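Local coordinates for capsid protein VP1 (Human polyomavirus 12, PDB 6Y5Z) that assembles as pentamers that probably build the T=7 icosahedral capsid of the virus, the shell that attaches to and enters host cells, at residues D[151-156]-D[185-190]; D[136-141]-D[171-176]; D[108-113]-D[248-253]. One frame throughout, in Å; residues are numbered along the deposited sequence.

Contact 1 (D[151-156]-D[185-190])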
ATOM      1  N   GLY D 151      39.423  11.569  -1.740  1.00 24.46           N
ATOM      2  CA  GLY D 151      39.175  10.918  -3.039  1.00 25.10           C
ATOM      3  C   GLY D 151      37.698  10.749  -3.349  1.00 25.57           C
ATOM      4  O   GLY D 151      37.388   9.947  -4.270  1.00 25.70           O
ATOM      5  N   LEU D 152      36.831  11.401  -2.574  1.00 20.99           N
ATOM      6  CA  LEU D 152      35.363  11.449  -2.856  1.00 20.96           C
ATOM      7  C   LEU D 152      34.998  12.842  -3.332  1.00 22.07           C
ATOM      8  O   LEU D 152      35.793  13.780  -3.132  1.00 26.07           O
ATOM      9  CB  LEU D 152      34.568  11.100  -1.596  1.00 20.70           C
ATOM     10  CG  LEU D 152      34.844   9.732  -0.990  1.00 20.77           C
ATOM     11  CD1 LEU D 152      33.889   9.471   0.165  1.00 21.14           C
ATOM     12  CD2 LEU D 152      34.725   8.622  -2.028  1.00 20.88           C
ATOM     13  N   ILE D 153      33.816  13.006  -3.910  1.00 18.62           N
ATOM     14  CA  ILE D 153      33.246  14.352  -4.145  1.00 17.55           C
ATOM     15  C   ILE D 153      32.074  14.494  -3.175  1.00 17.43           C
ATOM     16  O   ILE D 153      31.111  13.678  -3.277  1.00 16.05           O
ATOM     17  CB  ILE D 153      32.812  14.591  -5.604  1.00 19.04           C
ATOM     18  CG1 ILE D 153      33.888  14.233  -6.634  1.00 22.78           C
ATOM     19  CG2 ILE D 153      32.350  16.027  -5.747  1.00 18.89           C
ATOM     20  CD1 ILE D 153      35.211  14.930  -6.422  1.00 24.75           C
ATOM     21  N   VAL D 154      32.187  15.445  -2.262  1.00 16.20           N
ATOM     22  CA  VAL D 154      31.190  15.741  -1.196  1.00 16.19           C
ATOM     23  C   VAL D 154      30.974  17.246  -1.193  1.00 16.61           C
ATOM     24  O   VAL D 154      31.706  17.965  -1.875  1.00 16.10           O
ATOM     25  CB  VAL D 154      31.669  15.207   0.166  1.00 17.15           C
ATOM     26  CG1 VAL D 154      31.679  13.693   0.192  1.00 17.14           C
ATOM     27  CG2 VAL D 154      33.048  15.744   0.545  1.00 17.40           C
ATOM     28  N   PRO D 155      29.955  17.776  -0.487  1.00 15.22           N
ATOM     29  CA  PRO D 155      29.701  19.215  -0.481  1.00 15.93           C
ATOM     30  C   PRO D 155      30.939  20.080  -0.185  1.00 16.15           C
ATOM     31  O   PRO D 155      31.078  21.132  -0.799  1.00 16.48           O
ATOM     32  CB  PRO D 155      28.592  19.352   0.558  1.00 16.06           C
ATOM     33  CG  PRO D 155      27.800  18.078   0.341  1.00 15.48           C
ATOM     34  CD  PRO D 155      28.883  17.030   0.205  1.00 15.61           C
ATOM     35  N   LYS D 156      31.821  19.615   0.694  1.00 16.26           N
ATOM     36  CA  LYS D 156      33.081  20.351   1.016  1.00 17.64           C
ATOM     37  C   LYS D 156      33.895  20.573  -0.268  1.00 18.24           C
ATOM     38  O   LYS D 156      34.659  21.574  -0.328  1.00 18.01           O
ATOM     39  CB  LYS D 156      33.900  19.583   2.052  1.00 19.38           C
ATOM     40  CG  LYS D 156      35.134  20.325   2.536  1.00 22.72           C
ATOM     41  CD  LYS D 156      35.982  19.500   3.456  1.00 24.66           C
ATOM     42  CE  LYS D 156      37.231  20.246   3.884  1.00 28.26           C
ATOM     43  NZ  LYS D 156      38.000  19.457   4.875  1.00 32.21           N
ATOM     44  N   GLU D 185      24.661   9.680   0.793  1.00 13.36           N
ATOM     45  CA  GLU D 185      24.277  10.337   2.073  1.00 14.37           C
ATOM     46  C   GLU D 185      24.552  11.845   2.027  1.00 14.84           C
ATOM     47  O   GLU D 185      24.090  12.524   2.928  1.00 15.13           O
ATOM     48  CB  GLU D 185      24.892   9.646   3.291  1.00 13.86           C
ATOM     49  CG  GLU D 185      26.359   9.918   3.454  1.00 14.19           C
ATOM     50  CD  GLU D 185      26.937   9.406   4.741  1.00 14.98           C
ATOM     51  OE1 GLU D 185      26.674   8.226   5.110  1.00 16.74           O
ATOM     52  OE2 GLU D 185      27.675  10.194   5.378  1.00 15.01           O
ATOM     53  N   THR D 186      25.226  12.373   1.000  1.00 14.15           N
ATOM     54  CA  THR D 186      25.523  13.827   0.929  1.00 13.73           C
ATOM     55  C   THR D 186      24.874  14.481  -0.284  1.00 13.45           C
ATOM     56  O   THR D 186      25.033  15.677  -0.405  1.00 13.41           O
ATOM     57  CB  THR D 186      27.034  14.136   0.939  1.00 14.45           C
ATOM     58  OG1 THR D 186      27.668  13.713  -0.271  1.00 14.97           O
ATOM     59  CG2 THR D 186      27.736  13.507   2.119  1.00 14.77           C
ATOM     60  N   TRP D 187      24.237  13.739  -1.188  1.00 12.74           N
ATOM     61  CA  TRP D 187      23.799  14.314  -2.491  1.00 12.97           C
ATOM     62  C   TRP D 187      22.402  13.826  -2.871  1.00 13.81           C
ATOM     63  O   TRP D 187      22.185  12.588  -2.908  1.00 14.33           O
ATOM     64  CB  TRP D 187      24.767  13.928  -3.613  1.00 12.64           C
ATOM     65  CG  TRP D 187      26.170  14.441  -3.503  1.00 12.70           C
ATOM     66  CD1 TRP D 187      27.286  13.702  -3.292  1.00 13.63           C
ATOM     67  CD2 TRP D 187      26.601  15.804  -3.653  1.00 12.94           C
ATOM     68  NE1 TRP D 187      28.398  14.509  -3.308  1.00 13.72           N
ATOM     69  CE2 TRP D 187      28.009  15.799  -3.538  1.00 13.38           C
ATOM     70  CE3 TRP D 187      25.945  17.009  -3.903  1.00 12.73           C
ATOM     71  CZ2 TRP D 187      28.749  16.981  -3.626  1.00 14.11           C
ATOM     72  CZ3 TRP D 187      26.675  18.176  -3.949  1.00 13.64           C
ATOM     73  CH2 TRP D 187      28.065  18.149  -3.844  1.00 13.81           C
ATOM     74  N   SER D 188      21.540  14.763  -3.225  1.00 14.23           N
ATOM     75  CA  SER D 188      20.163  14.533  -3.710  1.00 15.01           C
ATOM     76  C   SER D 188      20.122  14.953  -5.162  1.00 15.02           C
ATOM     77  O   SER D 188      20.776  15.925  -5.535  1.00 14.00           O
ATOM     78  CB  SER D 188      19.183  15.360  -2.933  1.00 15.18           C
ATOM     79  OG  SER D 188      19.179  15.002  -1.573  1.00 18.31           O
ATOM     80  N   PRO D 189      19.268  14.346  -6.000  1.00 14.87           N
ATOM     81  CA  PRO D 189      18.977  14.927  -7.306  1.00 14.49           C
ATOM     82  C   PRO D 189      18.404  16.324  -7.077  1.00 15.72           C
ATOM     83  O   PRO D 189      17.602  16.517  -6.152  1.00 15.66           O
ATOM     84  CB  PRO D 189      17.974  13.994  -7.982  1.00 15.10           C
ATOM     85  CG  PRO D 189      17.894  12.793  -7.091  1.00 16.78           C
ATOM     86  CD  PRO D 189      18.522  13.107  -5.752  1.00 15.28           C
ATOM     87  N   ASP D 190      18.883  17.299  -7.845  1.00 13.84           N
ATOM     88  CA  ASP D 190      18.520  18.717  -7.654  1.00 14.12           C
ATOM     89  C   ASP D 190      17.235  19.046  -8.420  1.00 14.57           C
ATOM     90  O   ASP D 190      17.229  19.100  -9.666  1.00 14.11           O
ATOM     91  CB  ASP D 190      19.667  19.611  -8.117  1.00 14.45           C
ATOM     92  CG  ASP D 190      19.428  21.082  -7.830  1.00 16.12           C
ATOM     93  OD1 ASP D 190      18.321  21.436  -7.329  1.00 14.95           O
ATOM     94  OD2 ASP D 190      20.353  21.855  -8.080  1.00 16.46           O
TER
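Between two strands of a small antiparallel sheet of VP1, the long loop that connects them folds back so that I153, V154 and P155 of 151-156 lie against T186 and W187 of 185-190. The indole of W187 carries the contact. Its NE1 donates a nearly straight hydrogen bond to I153 O (2.8 Å, 169° at the hydrogen). The acceptor lies in the plane of the indole, whereas NE1 approaches from above the carbonyl plane of I153, about 39° out of it. That bond satisfies the buried indole N-H and, with the packing on the ring, restrains its rotation. P155 rests on a face of the ring: its CD stands 4.2 Å from the centroid of the six-membered ring of W187, a CH-pi contact displaced toward the rim. P155 CD and T186 CB share this face of the indole and touch each other at 3.5 Å. At the benzo end W187 CZ2 comes within 3.3 Å of V154 C, and I153 CG2 touches CZ2 more loosely at 4.3 Å. W187 also packs on L137 of strand 136-139, and its ring meets that of Y182. Beyond it, S188 OG bonds to N100 of a second subunit. All this belongs to the long excursion between strands 124-131 and 197-204 of the VP1 jelly roll, whose small three-stranded sheet and loops lie beside the main sandwich.

Contact 2 (D[136-141]-D[171-176])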
ATOM      1  N   ASP D 136      22.192  16.676 -12.203  1.00 13.51           N
ATOM      2  CA  ASP D 136      22.490  17.794 -11.270  1.00 13.89           C
ATOM      3  C   ASP D 136      22.210  17.335  -9.835  1.00 14.10           C
ATOM      4  O   ASP D 136      21.124  16.725  -9.602  1.00 13.74           O
ATOM      5  CB  ASP D 136      21.667  19.031 -11.605  1.00 14.62           C
ATOM      6  CG  ASP D 136      22.000  19.620 -12.965  1.00 16.66           C
ATOM      7  OD1 ASP D 136      23.195  19.939 -13.169  1.00 17.83           O
ATOM      8  OD2 ASP D 136      21.080  19.734 -13.813  1.00 16.18           O
ATOM      9  N   LEU D 137      23.153  17.574  -8.926  1.00 14.46           N
ATOM     10  CA  LEU D 137      23.084  17.155  -7.506  1.00 13.76           C
ATOM     11  C   LEU D 137      23.030  18.389  -6.604  1.00 13.90           C
ATOM     12  O   LEU D 137      23.710  19.413  -6.873  1.00 14.50           O
ATOM     13  CB  LEU D 137      24.292  16.293  -7.138  1.00 14.35           C
ATOM     14  CG  LEU D 137      24.465  14.997  -7.928  1.00 15.27           C
ATOM     15  CD1 LEU D 137      25.779  14.326  -7.547  1.00 16.55           C
ATOM     16  CD2 LEU D 137      23.294  14.064  -7.687  1.00 17.15           C
ATOM     17  N   GLN D 138      22.270  18.265  -5.523  1.00 13.42           N
ATOM     18  CA  GLN D 138      22.167  19.265  -4.447  1.00 13.81           C
ATOM     19  C   GLN D 138      22.736  18.608  -3.196  1.00 14.64           C
ATOM     20  O   GLN D 138      22.285  17.492  -2.823  1.00 14.99           O
ATOM     21  CB  GLN D 138      20.725  19.716  -4.270  1.00 15.34           C
ATOM     22  CG  GLN D 138      20.488  20.467  -2.965  1.00 14.97           C
ATOM     23  CD  GLN D 138      21.150  21.820  -2.932  1.00 14.36           C
ATOM     24  OE1 GLN D 138      20.890  22.657  -3.791  1.00 16.18           O
ATOM     25  NE2 GLN D 138      21.904  22.075  -1.870  1.00 14.86           N
ATOM     26  N   GLY D 139      23.727  19.243  -2.581  1.00 13.68           N
ATOM     27  CA  GLY D 139      24.313  18.721  -1.346  1.00 14.66           C
ATOM     28  C   GLY D 139      23.426  18.959  -0.148  1.00 13.42           C
ATOM     29  O   GLY D 139      22.779  19.997  -0.058  1.00 14.51           O
ATOM     30  N   ILE D 140      23.408  17.985   0.752  1.00 13.65           N
ATOM     31  CA  ILE D 140      22.620  18.015   2.011  1.00 13.85           C
ATOM     32  C   ILE D 140      23.122  16.843   2.856  1.00 14.57           C
ATOM     33  O   ILE D 140      23.480  15.804   2.292  1.00 14.13           O
ATOM     34  CB  ILE D 140      21.104  17.996   1.742  1.00 13.81           C
ATOM     35  CG1 ILE D 140      20.324  18.071   3.055  1.00 14.78           C
ATOM     36  CG2 ILE D 140      20.714  16.781   0.870  1.00 14.80           C
ATOM     37  CD1 ILE D 140      18.875  18.450   2.901  1.00 15.39           C
ATOM     38  N   GLN D 141      23.239  17.040   4.165  1.00 14.37           N
ATOM     39  CA  GLN D 141      23.867  16.045   5.064  1.00 14.63           C
ATOM     40  C   GLN D 141      23.049  15.926   6.341  1.00 14.17           C
ATOM     41  O   GLN D 141      22.459  16.930   6.783  1.00 15.82           O
ATOM     42  CB  GLN D 141      25.294  16.457   5.443  1.00 15.41           C
ATOM     43  CG  GLN D 141      26.195  16.603   4.227  1.00 15.38           C
ATOM     44  CD  GLN D 141      27.635  16.986   4.509  1.00 16.59           C
ATOM     45  OE1 GLN D 141      28.349  17.319   3.573  1.00 16.74           O
ATOM     46  NE2 GLN D 141      28.087  16.930   5.763  1.00 17.26           N
ATOM     47  N   SER D 171      24.422  26.877  -2.294  1.00 16.92           N
ATOM     48  CA  SER D 171      25.800  26.892  -2.838  1.00 17.95           C
ATOM     49  C   SER D 171      26.329  25.459  -3.071  1.00 18.02           C
ATOM     50  O   SER D 171      27.351  25.317  -3.769  1.00 19.88           O
ATOM     51  CB  SER D 171      26.701  27.707  -1.939  1.00 17.74           C
ATOM     52  OG  SER D 171      27.021  26.983  -0.770  1.00 19.62           O
ATOM     53  N   ALA D 172      25.688  24.418  -2.508  1.00 17.11           N
ATOM     54  CA  ALA D 172      26.181  23.023  -2.574  1.00 16.57           C
ATOM     55  C   ALA D 172      25.670  22.344  -3.845  1.00 17.05           C
ATOM     56  O   ALA D 172      24.763  21.498  -3.770  1.00 17.84           O
ATOM     57  CB  ALA D 172      25.805  22.273  -1.333  1.00 15.56           C
ATOM     58  N   LYS D 173      26.189  22.762  -4.995  1.00 16.06           N
ATOM     59  CA  LYS D 173      25.771  22.249  -6.314  1.00 15.21           C
ATOM     60  C   LYS D 173      26.907  21.447  -6.913  1.00 15.65           C
ATOM     61  O   LYS D 173      28.063  21.892  -6.865  1.00 16.35           O
ATOM     62  CB  LYS D 173      25.403  23.370  -7.281  1.00 15.97           C
ATOM     63  CG  LYS D 173      24.336  24.327  -6.797  1.00 16.64           C
ATOM     64  CD  LYS D 173      22.991  23.650  -6.606  1.00 16.09           C
ATOM     65  CE  LYS D 173      21.868  24.647  -6.474  1.00 15.87           C
ATOM     66  NZ  LYS D 173      20.554  24.014  -6.230  1.00 17.15           N
ATOM     67  N   ALA D 174      26.582  20.330  -7.541  1.00 15.08           N
ATOM     68  CA  ALA D 174      27.565  19.519  -8.277  1.00 15.19           C
ATOM     69  C   ALA D 174      26.857  18.735  -9.382  1.00 16.02           C
ATOM     70  O   ALA D 174      25.623  18.791  -9.489  1.00 14.81           O
ATOM     71  CB  ALA D 174      28.313  18.610  -7.338  1.00 14.98           C
ATOM     72  N   LYS D 175      27.641  18.130 -10.255  1.00 17.23           N
ATOM     73  CA  LYS D 175      27.149  17.230 -11.321  1.00 17.60           C
ATOM     74  C   LYS D 175      27.648  15.817 -11.062  1.00 17.42           C
ATOM     75  O   LYS D 175      28.799  15.654 -10.645  1.00 18.42           O
ATOM     76  CB  LYS D 175      27.617  17.767 -12.673  1.00 19.03           C
ATOM     77  CG  LYS D 175      26.972  19.095 -13.037  1.00 22.24           C
ATOM     78  CD  LYS D 175      27.493  19.759 -14.273  1.00 24.38           C
ATOM     79  CE  LYS D 175      26.849  21.117 -14.442  1.00 26.49           C
ATOM     80  NZ  LYS D 175      26.887  21.591 -15.844  1.00 29.96           N
ATOM     81  N   LEU D 176      26.805  14.810 -11.317  1.00 16.42           N
ATOM     82  CA  LEU D 176      27.186  13.403 -11.114  1.00 15.43           C
ATOM     83  C   LEU D 176      28.050  12.978 -12.305  1.00 17.15           C
ATOM     84  O   LEU D 176      27.498  12.502 -13.309  1.00 17.41           O
ATOM     85  CB  LEU D 176      25.932  12.545 -10.955  1.00 15.74           C
ATOM     86  CG  LEU D 176      26.186  11.051 -10.755  1.00 15.87           C
ATOM     87  CD1 LEU D 176      27.214  10.794  -9.659  1.00 16.03           C
ATOM     88  CD2 LEU D 176      24.882  10.323 -10.455  1.00 16.47           C
TER
HETATM   89  O   HOH W   1      24.372  21.574 -11.192  1.00 18.27           O
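L137 and A174 face each other as a hydrogen-bonded antiparallel pair, with L137 N donating to A174 O (2.8 Å) and A174 N to L137 O (3.1 Å). One step on, G139 N reaches A172 O at 2.8 Å, and A172 CB lies 3.9 Å from G139 CA, a close approach to the glycine. The flanking non-hydrogen-bonded pairs, D136 with K175 and Q138 with K173, send their side chains to the other face from L137 and A174. There K173 NZ donates to Q138 OE1 at 2.8 Å, coming in nearly along the C=O axis. Strand 136-139 is the middle of a three-stranded antiparallel sheet, with 173-175 on one side and 187-189 on the other. Q138 bends at chi2 (69°), and its NE2 bonds in the amide plane to G139 O at 2.9 Å, on a lone pair, and also to D169 O; both ends of the amide are thus engaged and its flip is fixed. K173 NZ has a second partner in a salt bridge to D190, just after strand 187-189. On the apolar face L137 CD1 packs on L176 CB at 3.8 Å, while W187 backs both L137 and A174. D136 OD2 is held by the backbone N of N194.

Contact 3 (D[108-113]-D[248-253])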
ATOM      1  N   TYR D 108      26.280 -18.035   5.324  1.00 18.74           N
ATOM      2  CA  TYR D 108      26.829 -17.820   6.680  1.00 18.24           C
ATOM      3  C   TYR D 108      26.234 -16.518   7.222  1.00 16.99           C
ATOM      4  O   TYR D 108      26.791 -15.435   6.962  1.00 16.08           O
ATOM      5  CB  TYR D 108      28.350 -17.812   6.574  1.00 18.41           C
ATOM      6  CG  TYR D 108      29.066 -17.611   7.876  1.00 19.79           C
ATOM      7  CD1 TYR D 108      28.686 -18.271   9.029  1.00 19.65           C
ATOM      8  CD2 TYR D 108      30.153 -16.762   7.932  1.00 21.48           C
ATOM      9  CE1 TYR D 108      29.382 -18.098  10.217  1.00 22.11           C
ATOM     10  CE2 TYR D 108      30.859 -16.585   9.108  1.00 21.61           C
ATOM     11  CZ  TYR D 108      30.470 -17.245  10.250  1.00 21.96           C
ATOM     12  OH  TYR D 108      31.178 -17.040  11.401  1.00 24.85           O
ATOM     13  N   MET D 109      25.104 -16.653   7.922  1.00 16.76           N
ATOM     14  CA  MET D 109      24.171 -15.566   8.301  0.50 15.77           C
ATOM     15  C   MET D 109      23.788 -15.716   9.778  1.00 16.93           C
ATOM     16  O   MET D 109      23.977 -16.843  10.316  1.00 19.80           O
ATOM     17  CB  MET D 109      22.931 -15.666   7.401  0.50 14.61           C
ATOM     18  CG  MET D 109      23.274 -15.389   5.942  0.50 13.30           C
ATOM     19  SD  MET D 109      22.052 -15.959   4.728  0.50 11.69           S
ATOM     20  CE  MET D 109      20.817 -14.667   4.830  0.50 12.21           C
ATOM     21  N   THR D 110      23.292 -14.651  10.397  1.00 17.10           N
ATOM     22  CA  THR D 110      22.633 -14.684  11.724  1.00 19.14           C
ATOM     23  C   THR D 110      21.499 -15.706  11.659  1.00 17.76           C
ATOM     24  O   THR D 110      20.813 -15.766  10.636  1.00 16.76           O
ATOM     25  CB  THR D 110      22.013 -13.321  12.080  1.00 21.74           C
ATOM     26  OG1 THR D 110      23.073 -12.372  12.112  1.00 29.68           O
ATOM     27  CG2 THR D 110      21.301 -13.317  13.414  1.00 25.98           C
ATOM     28  N   ARG D 111      21.224 -16.374  12.763  1.00 18.24           N
ATOM     29  CA  ARG D 111      20.152 -17.373  12.821  1.00 20.27           C
ATOM     30  C   ARG D 111      19.495 -17.335  14.203  1.00 20.00           C
ATOM     31  O   ARG D 111      20.199 -17.050  15.183  1.00 22.02           O
ATOM     32  CB  ARG D 111      20.909 -18.642  12.448  1.00 23.08           C
ATOM     33  CG  ARG D 111      20.070 -19.888  12.458  1.00 24.08           C
ATOM     34  CD  ARG D 111      21.038 -21.038  12.311  1.00 21.71           C
ATOM     35  NE  ARG D 111      20.220 -22.047  11.732  1.00 20.44           N
ATOM     36  CZ  ARG D 111      20.597 -23.277  11.466  1.00 20.44           C
ATOM     37  NH1 ARG D 111      21.834 -23.669  11.745  1.00 19.13           N
ATOM     38  NH2 ARG D 111      19.739 -24.098  10.906  1.00 19.88           N
ATOM     39  N   THR D 112      18.180 -17.553  14.276  1.00 18.83           N
ATOM     40  CA  THR D 112      17.447 -17.747  15.547  1.00 18.16           C
ATOM     41  C   THR D 112      17.249 -19.250  15.771  1.00 19.64           C
ATOM     42  O   THR D 112      16.511 -19.868  14.997  1.00 18.71           O
ATOM     43  CB  THR D 112      16.107 -17.012  15.523  1.00 19.47           C
ATOM     44  OG1 THR D 112      16.353 -15.653  15.141  1.00 20.52           O
ATOM     45  CG2 THR D 112      15.431 -17.098  16.872  1.00 20.41           C
ATOM     46  N   ASP D 113      17.851 -19.825  16.813  1.00 19.28           N
ATOM     47  CA  ASP D 113      17.723 -21.283  17.063  1.00 20.34           C
ATOM     48  C   ASP D 113      18.188 -22.014  15.784  1.00 18.56           C
ATOM     49  O   ASP D 113      19.283 -21.671  15.284  1.00 18.42           O
ATOM     50  CB  ASP D 113      16.291 -21.620  17.510  1.00 22.48           C
ATOM     51  CG  ASP D 113      15.765 -20.760  18.659  1.00 27.39           C
ATOM     52  OD1 ASP D 113      16.522 -20.609  19.628  1.00 28.99           O
ATOM     53  OD2 ASP D 113      14.603 -20.244  18.571  1.00 29.85           O
ATOM     54  N   TRP D 248      20.504  -3.986   4.698  1.00 13.68           N
ATOM     55  CA  TRP D 248      21.768  -4.466   5.310  1.00 13.52           C
ATOM     56  C   TRP D 248      21.773  -5.982   5.408  1.00 13.16           C
ATOM     57  O   TRP D 248      20.768  -6.598   5.814  1.00 12.32           O
ATOM     58  CB  TRP D 248      22.025  -3.823   6.679  1.00 13.29           C
ATOM     59  CG  TRP D 248      22.194  -2.341   6.579  1.00 13.03           C
ATOM     60  CD1 TRP D 248      23.247  -1.652   6.052  1.00 13.58           C
ATOM     61  CD2 TRP D 248      21.248  -1.353   7.002  1.00 12.58           C
ATOM     62  NE1 TRP D 248      23.024  -0.301   6.125  1.00 13.85           N
ATOM     63  CE2 TRP D 248      21.793  -0.094   6.680  1.00 12.61           C
ATOM     64  CE3 TRP D 248      19.991  -1.417   7.620  1.00 13.24           C
ATOM     65  CZ2 TRP D 248      21.107   1.091   6.945  1.00 13.32           C
ATOM     66  CZ3 TRP D 248      19.321  -0.248   7.886  1.00 13.13           C
ATOM     67  CH2 TRP D 248      19.875   0.983   7.554  1.00 12.66           C
ATOM     68  N   PHE D 249      22.939  -6.540   5.115  1.00 13.50           N
ATOM     69  CA  PHE D 249      23.289  -7.967   5.293  1.00 13.38           C
ATOM     70  C   PHE D 249      24.009  -8.123   6.624  1.00 14.12           C
ATOM     71  O   PHE D 249      24.852  -7.271   6.937  1.00 15.14           O
ATOM     72  CB  PHE D 249      24.184  -8.390   4.131  1.00 14.32           C
ATOM     73  CG  PHE D 249      24.639  -9.825   4.150  1.00 15.71           C
ATOM     74  CD1 PHE D 249      25.851 -10.175   4.729  1.00 16.77           C
ATOM     75  CD2 PHE D 249      23.893 -10.829   3.547  1.00 17.16           C
ATOM     76  CE1 PHE D 249      26.268 -11.491   4.757  1.00 16.14           C
ATOM     77  CE2 PHE D 249      24.333 -12.139   3.546  1.00 18.21           C
ATOM     78  CZ  PHE D 249      25.518 -12.475   4.165  1.00 17.49           C
ATOM     79  N   THR D 250      23.706  -9.176   7.385  1.00 14.77           N
ATOM     80  CA  THR D 250      24.489  -9.498   8.599  1.00 15.64           C
ATOM     81  C   THR D 250      25.080 -10.901   8.462  1.00 15.69           C
ATOM     82  O   THR D 250      24.335 -11.896   8.472  1.00 16.18           O
ATOM     83  CB  THR D 250      23.654  -9.384   9.878  1.00 17.17           C
ATOM     84  OG1 THR D 250      22.955  -8.143   9.883  1.00 17.58           O
ATOM     85  CG2 THR D 250      24.511  -9.482  11.124  1.00 17.93           C
ATOM     86  N   ALA D 251      26.401 -10.966   8.380  1.00 15.39           N
ATOM     87  CA  ALA D 251      27.155 -12.233   8.308  1.00 15.92           C
ATOM     88  C   ALA D 251      27.118 -12.932   9.664  1.00 16.47           C
ATOM     89  O   ALA D 251      27.052 -12.248  10.720  1.00 17.71           O
ATOM     90  CB  ALA D 251      28.584 -11.974   7.896  1.00 16.47           C
ATOM     91  N   GLY D 252      27.292 -14.251   9.655  1.00 14.93           N
ATOM     92  CA  GLY D 252      27.254 -15.057  10.886  1.00 16.56           C
ATOM     93  C   GLY D 252      28.496 -14.890  11.753  1.00 16.99           C
ATOM     94  O   GLY D 252      28.500 -15.453  12.859  1.00 18.90           O
ATOM     95  N   SER D 253      29.473 -14.115  11.297  1.00 17.56           N
ATOM     96  CA  SER D 253      30.745 -13.834  12.009  1.00 17.55           C
ATOM     97  C   SER D 253      30.542 -12.801  13.125  1.00 18.79           C
ATOM     98  O   SER D 253      31.500 -12.573  13.907  1.00 19.84           O
ATOM     99  CB  SER D 253      31.794 -13.398  11.034  1.00 17.02           C
ATOM    100  OG  SER D 253      31.334 -12.297  10.267  1.00 18.52           O
TER
HETATM  101  O   HOH W   2      21.864 -12.560   8.920  1.00 24.44           O
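Y108 lays its ring over the backbone of G252, and the aromatic contact is the broadest in the meeting of 108-113 with 248-253. G252 CA sits 3.9 Å from the ring centroid of Y108 and only 16° off the ring normal, a CH-pi contact over the face, shifted a little toward the rim. The ring thus lies directly on the CA of a residue that has no side chain. Y108 CG is anti to the backbone N (chi1 -180°). At the far end of the ring, Y108 OH comes to 3.3 Å from S253 CA.

Hydrogen bonding is sparse and falls on the backbone. G252 N donates to Y108 O at 3.0 Å, from well above the carbonyl plane and with a bent angle of 151° at the hydrogen. The same oxygen receives a CA-H...O contact from A251. A water bridges the next step, accepting from T110 N (2.9 Å) and donating to T250 O (2.6 Å), and M109 and A251 form a single backbone bridge.

Among apolar contacts, M109 CG, in one of two modelled conformers of M109, meets F249 CZ at 4.1 Å, the two side chains crossing at about a right angle. F42 packs edge-to-face on F249, while T50 of a third subunit packs on Y108. A polar-to-methyl van der Waals contact joins T110 OG1 to T250 CG2 at 3.4 Å.

A single bent direct bond, one bridging water and packing on the rings of Y108 and F249 imply a join that rests more on shape and dispersion than on charge.

From the N terminus, the chain first meets contact 3 at 108-113, in the loop between strands 83-96 and 124-131; its partner 248-253 comes 135 residues later, so contact 3 ties that loop to the end of strand 237-250 and the residues after it. Both other contacts fall within that long span. Contact 2 starts at 136-141 and closes at 171-176, while contact 1 starts at 151-156 and closes at 185-190, so the two cross. Contact 1 reaches the three-stranded sheet of contact 2 through strand 187-189, where S188 O and Q138 N make a probable hydrogen bond; their centres are 6 Å apart. Contact 3 lies apart, its centre 32 and 36 Å from those of contacts 1 and 2.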